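Local coordinates for iron transport multicopper oxidase FET3 (Saccharomyces cerevisiae, PDB 1ZPU), which oxidises ferrous to ferric iron with four copper ions, reducing dioxygen to water, so that the iron can be taken into the yeast cell by its permease partner, at residues A[60-65]-A[435-440]; A[231-236]-A[462-467]; A[64-67]-A[72-75]; A[382-387]-A[392-397]. One frame throughout, in Å; residues are numbered along the deposited sequence.

Contact 1 (A[60-65]-A[435-440]). With CU1 (copper (I) ion), chain B; CU1 (copper (I) ion), chain C; NAG (2-acetamido-2-deoxy-beta-D-glucopyranose), chain D.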
# COMPACT_ATOMS: atom_id res chain seq x y z
N HIS A 60 7.85 4.81 -4.49
CA HIS A 60 6.49 4.89 -4.96
C HIS A 60 5.72 5.84 -4.06
O HIS A 60 5.89 5.79 -2.85
CB HIS A 60 5.85 3.51 -4.92
CG HIS A 60 4.35 3.53 -5.04
ND1 HIS A 60 3.69 4.19 -6.05
CD2 HIS A 60 3.39 2.95 -4.29
CE1 HIS A 60 2.39 4.03 -5.91
NE2 HIS A 60 2.18 3.28 -4.85
N PHE A 61 4.88 6.69 -4.64
CA PHE A 61 4.08 7.63 -3.88
C PHE A 61 2.64 7.15 -3.82
O PHE A 61 1.86 7.33 -4.76
CB PHE A 61 4.25 9.03 -4.44
CG PHE A 61 5.68 9.40 -4.60
CD1 PHE A 61 6.38 9.06 -5.78
CD2 PHE A 61 6.37 10.02 -3.57
CE1 PHE A 61 7.72 9.36 -5.92
CE2 PHE A 61 7.72 10.33 -3.70
CZ PHE A 61 8.40 10.00 -4.88
N HIS A 62 2.31 6.53 -2.69
CA HIS A 62 1.10 5.73 -2.54
C HIS A 62 -0.15 6.57 -2.60
O HIS A 62 -0.37 7.43 -1.74
CB HIS A 62 1.13 4.99 -1.21
CG HIS A 62 0.01 4.03 -1.04
ND1 HIS A 62 0.21 2.67 -0.93
CD2 HIS A 62 -1.33 4.22 -0.97
CE1 HIS A 62 -0.96 2.07 -0.80
NE2 HIS A 62 -1.91 2.98 -0.83
N GLY A 63 -0.98 6.31 -3.60
CA GLY A 63 -2.29 6.93 -3.67
C GLY A 63 -2.38 8.00 -4.73
O GLY A 63 -3.46 8.31 -5.21
N LEU A 64 -1.23 8.55 -5.09
CA LEU A 64 -1.16 9.58 -6.10
C LEU A 64 -1.49 8.99 -7.47
O LEU A 64 -1.04 7.91 -7.81
CB LEU A 64 0.24 10.20 -6.07
CG LEU A 64 0.49 11.39 -5.12
CD1 LEU A 64 -0.08 11.24 -3.72
CD2 LEU A 64 1.96 11.71 -5.07
N PHE A 65 -2.31 9.70 -8.24
CA PHE A 65 -2.86 9.14 -9.47
C PHE A 65 -1.89 9.17 -10.65
O PHE A 65 -2.09 8.46 -11.64
CB PHE A 65 -4.17 9.85 -9.85
CG PHE A 65 -5.29 9.62 -8.87
CD1 PHE A 65 -5.38 8.43 -8.14
CD2 PHE A 65 -6.28 10.58 -8.69
CE1 PHE A 65 -6.41 8.22 -7.24
CE2 PHE A 65 -7.31 10.37 -7.79
CZ PHE A 65 -7.38 9.19 -7.07
N ARG A 435 -15.20 4.86 -1.39
CA ARG A 435 -14.05 4.89 -2.28
C ARG A 435 -12.75 4.96 -1.49
O ARG A 435 -12.65 5.71 -0.50
CB ARG A 435 -14.15 6.10 -3.21
CG ARG A 435 -14.70 5.79 -4.57
CD ARG A 435 -15.72 6.83 -5.00
NE ARG A 435 -15.24 8.20 -4.86
CZ ARG A 435 -16.01 9.21 -4.48
NH1 ARG A 435 -17.29 9.00 -4.21
NH2 ARG A 435 -15.51 10.44 -4.37
N ARG A 436 -11.76 4.17 -1.92
CA ARG A 436 -10.42 4.22 -1.35
C ARG A 436 -9.42 3.51 -2.27
O ARG A 436 -9.81 3.06 -3.35
CB ARG A 436 -10.39 3.62 0.06
CG ARG A 436 -10.75 2.13 0.20
CD ARG A 436 -10.81 1.72 1.68
NE ARG A 436 -9.77 2.42 2.43
CZ ARG A 436 -9.71 2.52 3.75
NH1 ARG A 436 -10.64 1.98 4.51
NH2 ARG A 436 -8.71 3.18 4.30
N ASP A 437 -8.15 3.43 -1.85
CA ASP A 437 -7.13 2.80 -2.69
C ASP A 437 -6.64 1.47 -2.14
O ASP A 437 -5.91 0.74 -2.80
CB ASP A 437 -5.98 3.76 -3.00
CG ASP A 437 -5.21 4.19 -1.76
OD1 ASP A 437 -5.02 5.42 -1.62
OD2 ASP A 437 -4.78 3.32 -0.96
N THR A 438 -7.05 1.14 -0.92
CA THR A 438 -6.57 -0.07 -0.28
C THR A 438 -7.71 -0.65 0.53
O THR A 438 -8.33 0.04 1.33
CB THR A 438 -5.32 0.23 0.58
OG1 THR A 438 -4.36 0.96 -0.21
CG2 THR A 438 -4.68 -1.05 1.11
N LEU A 439 -7.97 -1.94 0.31
CA LEU A 439 -9.15 -2.62 0.82
C LEU A 439 -8.79 -4.06 1.15
O LEU A 439 -8.11 -4.70 0.38
CB LEU A 439 -10.25 -2.61 -0.24
CG LEU A 439 -11.59 -3.29 0.06
CD1 LEU A 439 -12.53 -2.36 0.84
CD2 LEU A 439 -12.25 -3.79 -1.22
N TYR A 440 -9.26 -4.56 2.30
CA TYR A 440 -9.01 -5.94 2.68
C TYR A 440 -10.16 -6.89 2.29
O TYR A 440 -11.33 -6.53 2.40
CB TYR A 440 -8.70 -6.06 4.18
CG TYR A 440 -9.82 -5.74 5.17
CD1 TYR A 440 -10.82 -6.66 5.44
CD2 TYR A 440 -9.86 -4.53 5.84
CE1 TYR A 440 -11.85 -6.39 6.34
CE2 TYR A 440 -10.86 -4.24 6.75
CZ TYR A 440 -11.86 -5.17 7.00
OH TYR A 440 -12.87 -4.91 7.90
CU CU1 B . 0.19 2.80 -4.54
CU CU1 C . 1.86 1.64 -1.01
C1 NAG D . -6.85 12.12 -15.50
C2 NAG D . -8.04 11.92 -14.57
C3 NAG D . -9.38 12.10 -15.30
C4 NAG D . -9.39 13.42 -16.08
C5 NAG D . -8.10 13.56 -16.90
C6 NAG D . -8.02 14.89 -17.63
C7 NAG D . -7.80 10.53 -12.58
C8 NAG D . -7.59 9.14 -12.05
N2 NAG D . -8.00 10.63 -13.91
O3 NAG D . -10.40 12.10 -14.33
O4 NAG D . -10.57 13.55 -16.86
O5 NAG D . -6.96 13.42 -16.07
O6 NAG D . -8.00 15.94 -16.68
O7 NAG D . -7.79 11.50 -11.81

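Contact 2 (A[231-236]-A[462-467]). With CU1 (copper (I) ion), chain E; CU1 (copper (I) ion), chain F; CU1 (copper (I) ion), chain C.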
# COMPACT_ATOMS: atom_id res chain seq x y z
N THR A 231 -5.48 -1.60 8.04
CA THR A 231 -4.55 -2.52 7.38
C THR A 231 -3.34 -1.73 6.96
O THR A 231 -3.35 -0.50 7.01
CB THR A 231 -5.15 -3.20 6.10
OG1 THR A 231 -5.04 -2.31 4.97
CG2 THR A 231 -6.60 -3.64 6.28
N VAL A 232 -2.28 -2.41 6.52
CA VAL A 232 -1.10 -1.67 6.07
C VAL A 232 -1.49 -0.87 4.85
O VAL A 232 -2.35 -1.30 4.08
CB VAL A 232 0.09 -2.57 5.77
CG1 VAL A 232 0.49 -3.30 7.01
CG2 VAL A 232 -0.22 -3.54 4.66
N ALA A 233 -0.89 0.31 4.71
CA ALA A 233 -1.06 1.16 3.54
C ALA A 233 -2.30 2.04 3.59
O ALA A 233 -2.40 3.00 2.85
CB ALA A 233 -1.05 0.33 2.25
N GLN A 234 -3.27 1.72 4.44
CA GLN A 234 -4.43 2.60 4.51
C GLN A 234 -4.29 3.75 5.49
O GLN A 234 -3.47 3.70 6.41
CB GLN A 234 -5.78 1.87 4.59
CG GLN A 234 -6.00 0.79 5.61
CD GLN A 234 -7.28 -0.05 5.30
OE1 GLN A 234 -7.65 -0.25 4.13
NE2 GLN A 234 -7.95 -0.53 6.36
N ARG A 235 -5.06 4.82 5.26
CA ARG A 235 -5.02 6.01 6.08
C ARG A 235 -6.43 6.31 6.57
O ARG A 235 -7.36 6.35 5.76
CB ARG A 235 -4.52 7.20 5.26
CG ARG A 235 -3.08 7.11 4.85
CD ARG A 235 -2.88 6.26 3.60
NE ARG A 235 -3.24 6.98 2.39
CZ ARG A 235 -3.71 6.42 1.27
NH1 ARG A 235 -3.88 5.11 1.20
NH2 ARG A 235 -4.02 7.18 0.23
N TYR A 236 -6.59 6.48 7.87
CA TYR A 236 -7.81 7.09 8.40
C TYR A 236 -7.40 8.41 8.98
O TYR A 236 -6.50 8.46 9.81
CB TYR A 236 -8.50 6.23 9.48
CG TYR A 236 -9.18 4.97 8.99
CD1 TYR A 236 -10.56 4.82 9.02
CD2 TYR A 236 -8.41 3.91 8.49
CE1 TYR A 236 -11.17 3.63 8.54
CE2 TYR A 236 -8.99 2.74 8.03
CZ TYR A 236 -10.35 2.60 8.05
OH TYR A 236 -10.85 1.41 7.57
N HIS A 462 -2.13 -5.38 -6.34
CA HIS A 462 -1.48 -6.39 -5.51
C HIS A 462 -1.85 -6.30 -4.05
O HIS A 462 -2.40 -5.29 -3.59
CB HIS A 462 0.03 -6.25 -5.61
CG HIS A 462 0.55 -4.97 -5.04
ND1 HIS A 462 0.95 -4.86 -3.72
CD2 HIS A 462 0.73 -3.75 -5.59
CE1 HIS A 462 1.34 -3.62 -3.49
NE2 HIS A 462 1.22 -2.93 -4.61
N CYS A 463 -1.50 -7.35 -3.32
CA CYS A 463 -1.55 -7.34 -1.88
C CYS A 463 -0.39 -6.50 -1.33
O CYS A 463 0.76 -6.61 -1.77
CB CYS A 463 -1.47 -8.76 -1.35
SG CYS A 463 -1.62 -8.85 0.42
N HIS A 464 -0.70 -5.64 -0.37
CA HIS A 464 0.29 -4.74 0.19
C HIS A 464 1.07 -5.35 1.36
O HIS A 464 1.88 -4.67 1.98
CB HIS A 464 -0.36 -3.43 0.59
CG HIS A 464 0.53 -2.26 0.40
ND1 HIS A 464 1.63 -2.01 1.20
CD2 HIS A 464 0.52 -1.27 -0.53
CE1 HIS A 464 2.24 -0.92 0.78
NE2 HIS A 464 1.58 -0.44 -0.27
N ILE A 465 0.84 -6.62 1.66
CA ILE A 465 1.65 -7.31 2.63
C ILE A 465 2.92 -7.70 1.91
O ILE A 465 2.90 -8.51 0.99
CB ILE A 465 0.97 -8.58 3.17
CG1 ILE A 465 -0.16 -8.21 4.14
CG2 ILE A 465 2.02 -9.50 3.85
CD1 ILE A 465 -1.07 -9.38 4.50
N GLU A 466 4.02 -7.11 2.35
CA GLU A 466 5.29 -7.23 1.65
C GLU A 466 5.70 -8.67 1.35
O GLU A 466 6.22 -8.97 0.27
CB GLU A 466 6.35 -6.50 2.44
CG GLU A 466 6.37 -5.00 2.12
CD GLU A 466 7.01 -4.72 0.75
OE1 GLU A 466 8.26 -4.90 0.63
OE2 GLU A 466 6.27 -4.32 -0.20
N TRP A 467 5.44 -9.56 2.31
CA TRP A 467 5.74 -10.97 2.14
C TRP A 467 4.94 -11.58 0.99
O TRP A 467 5.47 -12.38 0.22
CB TRP A 467 5.48 -11.72 3.44
CG TRP A 467 6.10 -11.04 4.64
CD1 TRP A 467 5.45 -10.51 5.71
CD2 TRP A 467 7.51 -10.83 4.88
NE1 TRP A 467 6.36 -9.99 6.61
CE2 TRP A 467 7.63 -10.16 6.12
CE3 TRP A 467 8.68 -11.14 4.17
CZ2 TRP A 467 8.86 -9.80 6.66
CZ3 TRP A 467 9.90 -10.78 4.70
CH2 TRP A 467 9.98 -10.11 5.94
CU CU1 E . 2.37 -1.16 -5.26
CU CU1 F . -1.79 -10.87 1.24
CU CU1 C . 1.86 1.64 -1.01

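Contact 3 (A[64-67]-A[72-75]). With NAG (2-acetamido-2-deoxy-beta-D-glucopyranose), chain D.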
# COMPACT_ATOMS: atom_id res chain seq x y z
N LEU A 64 -1.23 8.55 -5.09
CA LEU A 64 -1.16 9.58 -6.10
C LEU A 64 -1.49 8.99 -7.47
O LEU A 64 -1.04 7.91 -7.81
CB LEU A 64 0.24 10.20 -6.07
CG LEU A 64 0.49 11.39 -5.12
CD1 LEU A 64 -0.08 11.24 -3.72
CD2 LEU A 64 1.96 11.71 -5.07
N PHE A 65 -2.31 9.70 -8.24
CA PHE A 65 -2.86 9.14 -9.47
C PHE A 65 -1.89 9.17 -10.65
O PHE A 65 -2.09 8.46 -11.64
CB PHE A 65 -4.17 9.85 -9.85
CG PHE A 65 -5.29 9.62 -8.87
CD1 PHE A 65 -5.38 8.43 -8.14
CD2 PHE A 65 -6.28 10.58 -8.69
CE1 PHE A 65 -6.41 8.22 -7.24
CE2 PHE A 65 -7.31 10.37 -7.79
CZ PHE A 65 -7.38 9.19 -7.07
N GLN A 66 -0.86 10.00 -10.54
CA GLN A 66 0.19 10.13 -11.55
C GLN A 66 -0.40 10.30 -12.96
O GLN A 66 0.13 9.79 -13.94
CB GLN A 66 1.16 8.93 -11.48
CG GLN A 66 1.87 8.73 -10.11
CD GLN A 66 2.79 9.89 -9.70
OE1 GLN A 66 3.11 10.78 -10.51
NE2 GLN A 66 3.22 9.88 -8.45
N ASN A 67 -1.50 11.06 -13.03
CA ASN A 67 -2.25 11.29 -14.26
C ASN A 67 -1.37 11.96 -15.30
O ASN A 67 -0.95 13.09 -15.10
CB ASN A 67 -3.48 12.15 -13.96
CG ASN A 67 -4.59 11.98 -14.97
OD1 ASN A 67 -4.35 11.86 -16.17
ND2 ASN A 67 -5.83 12.00 -14.48
N MET A 72 6.38 8.00 -13.34
CA MET A 72 6.79 8.49 -12.02
C MET A 72 6.19 7.69 -10.87
O MET A 72 6.41 8.03 -9.71
CB MET A 72 6.44 9.98 -11.84
CG MET A 72 7.02 10.92 -12.89
SD MET A 72 8.81 10.95 -12.89
CE MET A 72 9.15 11.88 -14.39
N ASP A 73 5.46 6.62 -11.19
CA ASP A 73 4.76 5.83 -10.18
C ASP A 73 5.70 5.04 -9.28
O ASP A 73 5.34 4.70 -8.15
CB ASP A 73 3.77 4.87 -10.83
CG ASP A 73 2.74 4.36 -9.85
OD1 ASP A 73 2.25 5.16 -9.03
OD2 ASP A 73 2.42 3.15 -9.90
N GLY A 74 6.89 4.74 -9.78
CA GLY A 74 7.95 4.12 -8.98
C GLY A 74 7.85 2.63 -8.73
O GLY A 74 8.28 2.15 -7.69
N VAL A 75 7.30 1.88 -9.67
CA VAL A 75 7.25 0.43 -9.56
C VAL A 75 8.18 -0.16 -10.61
O VAL A 75 7.91 -0.07 -11.80
CB VAL A 75 5.82 -0.13 -9.74
CG1 VAL A 75 5.83 -1.62 -9.57
CG2 VAL A 75 4.87 0.50 -8.74
C1 NAG D . -6.85 12.12 -15.50
C2 NAG D . -8.04 11.92 -14.57
C3 NAG D . -9.38 12.10 -15.30
C4 NAG D . -9.39 13.42 -16.08
C5 NAG D . -8.10 13.56 -16.90
C6 NAG D . -8.02 14.89 -17.63
C7 NAG D . -7.80 10.53 -12.58
C8 NAG D . -7.59 9.14 -12.05
N2 NAG D . -8.00 10.63 -13.91
O3 NAG D . -10.40 12.10 -14.33
O4 NAG D . -10.57 13.55 -16.86
O5 NAG D . -6.96 13.42 -16.07
O6 NAG D . -8.00 15.94 -16.68
O7 NAG D . -7.79 11.50 -11.81

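Contact 4 (A[382-387]-A[392-397]). With CU1 (copper (I) ion), chain B; CU1 (copper (I) ion), chain F; CU1 (copper (I) ion), chain E.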
# COMPACT_ATOMS: atom_id res chain seq x y z
N ILE A 382 -13.21 -5.48 -10.73
CA ILE A 382 -12.33 -6.53 -10.24
C ILE A 382 -13.09 -7.37 -9.22
O ILE A 382 -13.57 -6.87 -8.21
CB ILE A 382 -11.02 -5.97 -9.63
CG1 ILE A 382 -10.12 -5.41 -10.73
CG2 ILE A 382 -10.24 -7.04 -8.89
CD1 ILE A 382 -9.03 -4.48 -10.23
N VAL A 383 -13.21 -8.65 -9.51
CA VAL A 383 -13.80 -9.60 -8.59
C VAL A 383 -12.66 -10.41 -7.98
O VAL A 383 -11.92 -11.10 -8.69
CB VAL A 383 -14.81 -10.56 -9.29
CG1 VAL A 383 -15.41 -11.54 -8.29
CG2 VAL A 383 -15.91 -9.77 -9.99
N LEU A 384 -12.53 -10.33 -6.66
CA LEU A 384 -11.47 -11.03 -5.98
C LEU A 384 -12.07 -12.06 -5.03
O LEU A 384 -12.83 -11.71 -4.13
CB LEU A 384 -10.56 -10.03 -5.26
CG LEU A 384 -9.29 -10.57 -4.60
CD1 LEU A 384 -8.14 -9.63 -4.83
CD2 LEU A 384 -9.48 -10.80 -3.12
N ASN A 385 -11.72 -13.32 -5.25
CA ASN A 385 -12.16 -14.44 -4.42
C ASN A 385 -11.02 -15.04 -3.59
O ASN A 385 -10.15 -15.74 -4.13
CB ASN A 385 -12.78 -15.53 -5.30
CG ASN A 385 -13.92 -15.02 -6.14
OD1 ASN A 385 -14.86 -14.40 -5.64
ND2 ASN A 385 -13.87 -15.29 -7.44
N ASN A 386 -11.01 -14.77 -2.29
CA ASN A 386 -10.00 -15.33 -1.39
C ASN A 386 -10.21 -16.80 -1.11
O ASN A 386 -11.20 -17.20 -0.49
CB ASN A 386 -9.95 -14.57 -0.06
CG ASN A 386 -8.70 -14.90 0.75
OD1 ASN A 386 -7.71 -15.39 0.21
ND2 ASN A 386 -8.74 -14.63 2.05
N GLN A 387 -9.28 -17.62 -1.59
CA GLN A 387 -9.31 -19.06 -1.35
C GLN A 387 -8.38 -19.39 -0.18
O GLN A 387 -8.27 -20.55 0.23
CB GLN A 387 -8.84 -19.78 -2.60
CG GLN A 387 -9.73 -20.92 -3.04
CD GLN A 387 -10.84 -20.45 -3.94
OE1 GLN A 387 -10.71 -19.43 -4.62
NE2 GLN A 387 -11.94 -21.19 -3.95
N HIS A 392 -6.16 -10.08 3.53
CA HIS A 392 -5.21 -9.40 2.67
C HIS A 392 -5.72 -8.02 2.31
O HIS A 392 -6.88 -7.87 1.89
CB HIS A 392 -4.99 -10.16 1.38
CG HIS A 392 -4.70 -11.61 1.57
ND1 HIS A 392 -3.42 -12.12 1.47
CD2 HIS A 392 -5.51 -12.65 1.86
CE1 HIS A 392 -3.46 -13.42 1.69
NE2 HIS A 392 -4.72 -13.77 1.92
N PRO A 393 -4.86 -7.01 2.46
CA PRO A 393 -5.21 -5.69 1.98
C PRO A 393 -4.68 -5.48 0.55
O PRO A 393 -3.49 -5.34 0.33
CB PRO A 393 -4.50 -4.79 2.98
CG PRO A 393 -3.33 -5.60 3.47
CD PRO A 393 -3.53 -7.03 3.07
N PHE A 394 -5.58 -5.47 -0.42
CA PHE A 394 -5.18 -5.24 -1.79
C PHE A 394 -5.25 -3.77 -2.11
O PHE A 394 -6.14 -3.06 -1.65
CB PHE A 394 -6.02 -6.06 -2.77
CG PHE A 394 -5.74 -7.52 -2.69
CD1 PHE A 394 -6.50 -8.34 -1.88
CD2 PHE A 394 -4.68 -8.08 -3.40
CE1 PHE A 394 -6.23 -9.70 -1.78
CE2 PHE A 394 -4.41 -9.45 -3.31
CZ PHE A 394 -5.20 -10.25 -2.50
N HIS A 395 -4.28 -3.33 -2.91
CA HIS A 395 -4.15 -1.94 -3.25
C HIS A 395 -4.04 -1.79 -4.76
O HIS A 395 -3.43 -2.64 -5.44
CB HIS A 395 -2.98 -1.32 -2.50
CG HIS A 395 -2.48 -0.04 -3.10
ND1 HIS A 395 -3.25 1.10 -3.14
CD2 HIS A 395 -1.32 0.25 -3.71
CE1 HIS A 395 -2.56 2.05 -3.75
NE2 HIS A 395 -1.39 1.57 -4.10
N LEU A 396 -4.64 -0.71 -5.28
CA LEU A 396 -4.67 -0.43 -6.70
C LEU A 396 -4.00 0.89 -7.01
O LEU A 396 -4.43 1.93 -6.52
CB LEU A 396 -6.11 -0.42 -7.21
CG LEU A 396 -6.38 -0.06 -8.68
CD1 LEU A 396 -5.85 -1.11 -9.67
CD2 LEU A 396 -7.88 0.17 -8.88
N HIS A 397 -2.95 0.85 -7.84
CA HIS A 397 -2.26 2.06 -8.27
C HIS A 397 -3.13 2.86 -9.24
O HIS A 397 -3.97 2.28 -9.94
CB HIS A 397 -0.95 1.72 -8.95
CG HIS A 397 0.12 1.25 -8.02
ND1 HIS A 397 1.38 1.82 -8.00
CD2 HIS A 397 0.14 0.26 -7.09
CE1 HIS A 397 2.12 1.20 -7.10
NE2 HIS A 397 1.39 0.25 -6.53
CU CU1 B . 0.19 2.80 -4.54
CU CU1 F . -1.79 -10.87 1.24
CU CU1 E . 2.37 -1.16 -5.26

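Contact 1 (A[60-65]-A[435-440])
Gly63, in the type II turn from Phe61 to Leu64, brings its CA to 6.4 Å from the CA of Asp437, which sits in the break between strands 434-436 and 438-441. His62 carries the contact. Its NE2 donates to Asp437 OD2 at 2.9 Å, fairly straight at 153°; the oxygen lies in the ring plane but is itself met from above the carboxylate, whose plane is turned 62° from the imidazole. A chi1 of 64° sets Asp437 CG between its backbone N and carbonyl carbon, directing the carboxylate at the turn. Thr438 OG1 gives OD2 a second hydrogen bond, at 2.5 Å and nearly along the C-O axis. The other oxygen, OD1, faces Gly63 CA at 3.7 Å and forms a salt bridge with Arg235. With an alanine here, His62 NE2 would probably lose this acceptor, its imidazole becoming freer to turn, and Arg235 this carboxylate. On the far side of the same imidazole, ND1 binds a type 3 copper at 1.9 Å, while His60 NE2 binds the type 2 copper. This is the His-X-His pair of multicopper oxidases, with a third-domain carboxylate as second shell to the trinuclear cluster.

Contact 2 (A[231-236]-A[462-467])
Ala233 CB sits squarely over one face of the His464 imidazole, 3.5 Å from the ring centroid and 8° off the normal, a CH-pi contact. Beside it Val232 CG2, placed by chi1 between the backbone N and the carbonyl carbon, is in van der Waals contact with the carbonyl oxygen His464 O at 3.6 Å. Both residues belong to the type II turn from Thr231 to Gln234, where the second plastocyanin-like domain meets the third. Metal bonds spread along the other segment: His462 NE2 binds a type 3 copper at 2.2 Å, Cys463 SG the type 1 copper at 2.2 Å, and His464 NE2 the second type 3 copper at 2.2 Å, shared with His62 and His105. This is the His-Cys-His motif of multicopper oxidases, the accepted electron route from the type 1 site to the trinuclear cluster. The hydrogen bonds run inside each segment rather than between the two. His462 ND1 donates to Cys463 O at 2.6 Å, from well above the carbonyl plane. Ile465 N, at the N-cap of helix 466-470, donates to Cys463 SG at 3.5 Å and 165°. Arg235 NH1, its guanidinium also held by Asp437, reaches back to Ala233 O at 3.1 Å.

Contact 3 (A[64-67]-A[72-75])
Gln66 lies against Met72 and Asp73 across a loop of the first cupredoxin domain, between strands 60-62 and 88-94, where the CA atoms of Gln66 and Asp73 are 6.4 Å apart. The contact between the segments is van der Waals packing. Gln66 folds compactly: chi1 of -58° sets CG anti to the carbonyl carbon and chi2 of -63° bends the chain, bringing its amide beside Met72, whose side chain it crosses at about a right angle. OE1 meets Met72 CB at 3.7 Å; beyond CB the methionine leaves Gln66 and touches Asn92. The aliphatic CG of Gln66 meets Asp73 OD1 at 3.7 Å, with amide and carboxylate planes 59° apart. Phe93 touches Gln66 and Leu64, while Trp459 of the third domain touches Gln66 and Asp73. The polar ends are engaged mostly elsewhere. Gln66 OE1 has a weak hydrogen bond with Thr69 OG1 inside the loop. Asp73 OD2 is hydrogen-bonded to His397 ND1, and Asp73 O to His60 ND1, an arrangement consistent with one residue orienting ligands of a type 3 and the type 2 copper from the second shell. Asn67 carries the glycan, ND2 joined covalently to C1 of N-acetylglucosamine at 1.4 Å. The acetamide lies beside Phe65, its O7 3.6 Å from Phe65 CD2.

Contact 4 (A[382-387]-A[392-397])
Leu384, with CG anti to its backbone nitrogen (chi1 -174°), and Phe394, with CG anti to its carbonyl carbon (chi1 -69°), meet between the two sheets of the third cupredoxin domain. Strand 379-386 belongs to one sheet and strand 392-396 to the other, the CA atoms of the pair being 9.5 Å apart. Leu384 CD1 comes down over the ring, 3.6 Å from the Phe394 centroid and 11° off its normal, a CH-pi contact, while CD2 leans on CE1 at 3.7 Å. Were an alanine to replace Phe394, Leu384 would probably lose the surface under its methyls and a gap open between the sheets beside Cys463. Nearer the strand end, Asn386 ND2 lies at the imidazole edge, 3.8 Å from His392 CD2, the amide standing about perpendicular to the ring. Their polar groups go to Asp388 instead: Asn386 OD1 to its backbone N, His392 NE2 to its OD2. His392 ND1 binds the type 1 copper at 2.1 Å. His395, in the strand, and His397, just past its end, serve the trinuclear cluster: His395 NE2 binds the type 2 copper and His397 NE2 a type 3 copper at 2.1 Å. The type 2 copper also hangs 3.4 Å above the centre of the His397 ring.

In the fold
Contacts 1, 2 and 4 supply ligands to the trinuclear copper cluster, and contacts 2 and 4 also share the type 1 copper. Contacts 1 and 2, about 9 Å apart between centres, are joined through Arg235 NH2 and Asp437 OD1 (2.7 Å). Strand 392-396 of contact 4 runs between strands 457-463 and 438-441, bonded through His395 N to His462 O (2.8 Å) and through Phe394 N to Leu439 O (2.8 Å). Contact 3, its centre about 11 Å from that of contact 1 and about 20 Å from that of contact 4, reaches both from the glycosylated loop through Asp73: O to His60 ND1 (2.7 Å), OD2 to His397 ND1 (2.5 Å).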